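PDB 2QGZ: putative primosome component, which probably loads the replicative helicase onto DNA during primosome assembly, acting as an ATP-binding protein of the P-loop NTPase class. Local coordinates for residues A[116-119]-A[120-123]. Residues are numbered along the deposited sequence; the frame is centred on the assembly and turned at random.
Sequences KSYR and HIHL
His-120 folds back over the end of the short 3-10 turn 116-119, in the connection between strand 109-112 and helix 131-146 of this P-loop NTPase fold. Two successive i+3 backbone bonds make the turn: Arg-119 N donates to Lys-116 O, and His-120 N to Ser-117 O at 2.9 Å. The second is fairly straight at the hydrogen, 160°, yet the donor stands well above the plane of the Ser-117 carbonyl.

His-120 has the most surface buried here. With CG anti to its own carbonyl carbon (chi1 -54°), the imidazole swings back toward the turn and lays one face over the Arg-119 carbonyl carbon, 3.4 Å from CG. Its CD2 lies 3.5 Å from Lys-116 O, the same oxygen that accepts from Arg-119 N. Arg-119 sends its side chain another way: CG is anti to the backbone N, and the chain bends at chi3 and brings the guanidinium edge in plane to Lys-116 CE. Beyond the turn, Arg-119 packs on Ile-109 and Leu-111 of the neighbouring strand, and its carbonyl accepts a bond from Ser-106.

Ile-121 is the buried member, packed on Tyr-167 and Ala-170 of helix 165-179. Its CG1 comes to 3.4 Å from Ser-117 O, and CD1 sits 3.9 Å from Tyr-118 CA, approaching the tyrosine ring obliquely. The ring faces what is probably the nucleotide-binding side: its OH is hydrogen-bonded to Ser-166 OG of the probable Walker A motif, and a phosphate ion, probably from the crystallisation liquor, lies about 4 Å from the tyrosine side chain. Where the chain leaves the turn, a water accepts from Ile-121 N at 2.8 Å; it lies 3.0 Å from Tyr-118 O and can donate to it, though other acceptors compete for its protons.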
# COMPACT_ATOMS: atom_id res chain seq x y z
N LYS A 116 0.06 -14.35 -7.01
CA LYS A 116 -0.31 -13.78 -8.30
C LYS A 116 -1.73 -13.22 -8.40
O LYS A 116 -2.00 -12.36 -9.24
CB LYS A 116 -0.10 -14.83 -9.40
CG LYS A 116 1.35 -15.28 -9.55
CD LYS A 116 1.55 -16.33 -10.64
CE LYS A 116 1.25 -15.77 -12.04
NZ LYS A 116 1.34 -16.83 -13.08
N SER A 117 -2.64 -13.69 -7.55
CA SER A 117 -4.01 -13.21 -7.61
C SER A 117 -4.15 -11.70 -7.34
O SER A 117 -5.10 -11.09 -7.81
CB SER A 117 -4.90 -13.99 -6.65
OG SER A 117 -4.41 -13.89 -5.32
N TYR A 118 -3.21 -11.11 -6.61
CA TYR A 118 -3.25 -9.68 -6.31
C TYR A 118 -3.05 -8.79 -7.52
O TYR A 118 -3.11 -7.57 -7.42
CB TYR A 118 -2.19 -9.30 -5.27
CG TYR A 118 -2.59 -9.56 -3.85
CD1 TYR A 118 -2.41 -10.81 -3.27
CD2 TYR A 118 -3.16 -8.54 -3.08
CE1 TYR A 118 -2.78 -11.04 -1.95
CE2 TYR A 118 -3.54 -8.77 -1.77
CZ TYR A 118 -3.35 -10.02 -1.21
OH TYR A 118 -3.75 -10.25 0.09
N ARG A 119 -2.80 -9.41 -8.66
CA ARG A 119 -2.57 -8.69 -9.90
C ARG A 119 -3.83 -8.77 -10.77
O ARG A 119 -3.91 -8.15 -11.83
CB ARG A 119 -1.36 -9.32 -10.61
CG ARG A 119 -0.89 -8.65 -11.88
CD ARG A 119 0.62 -8.86 -12.08
NE ARG A 119 0.98 -10.27 -12.01
CZ ARG A 119 2.11 -10.71 -11.47
NH1 ARG A 119 2.99 -9.86 -10.97
NH2 ARG A 119 2.36 -12.02 -11.43
N HIS A 120 -4.82 -9.51 -10.28
CA HIS A 120 -6.07 -9.67 -11.02
C HIS A 120 -7.32 -9.32 -10.20
O HIS A 120 -8.34 -10.01 -10.30
CB HIS A 120 -6.19 -11.11 -11.54
CG HIS A 120 -5.01 -11.56 -12.34
ND1 HIS A 120 -4.67 -10.99 -13.55
CD2 HIS A 120 -4.07 -12.51 -12.10
CE1 HIS A 120 -3.57 -11.57 -14.02
NE2 HIS A 120 -3.19 -12.50 -13.15
N ILE A 121 -7.25 -8.26 -9.40
CA ILE A 121 -8.39 -7.85 -8.59
C ILE A 121 -9.01 -6.57 -9.15
O ILE A 121 -8.33 -5.55 -9.27
CB ILE A 121 -7.97 -7.61 -7.13
CG1 ILE A 121 -7.34 -8.89 -6.57
CG2 ILE A 121 -9.18 -7.23 -6.30
CD1 ILE A 121 -6.89 -8.79 -5.14
N HIS A 122 -10.30 -6.64 -9.48
CA HIS A 122 -11.01 -5.49 -10.03
C HIS A 122 -11.89 -4.78 -9.00
O HIS A 122 -12.26 -5.35 -7.97
CB HIS A 122 -11.91 -5.92 -11.20
CG HIS A 122 -11.21 -6.70 -12.28
ND1 HIS A 122 -10.67 -7.95 -12.06
CD2 HIS A 122 -11.02 -6.43 -13.59
CE1 HIS A 122 -10.18 -8.42 -13.20
NE2 HIS A 122 -10.38 -7.52 -14.14
N LEU A 123 -12.25 -3.53 -9.30
CA LEU A 123 -13.11 -2.76 -8.41
C LEU A 123 -14.43 -3.49 -8.15
O LEU A 123 -15.01 -3.36 -7.08
CB LEU A 123 -13.43 -1.39 -9.02
CG LEU A 123 -12.28 -0.40 -9.12
CD1 LEU A 123 -12.77 0.82 -9.87
CD2 LEU A 123 -11.77 -0.04 -7.72
O HOH W 1 -5.18 -6.41 -9.23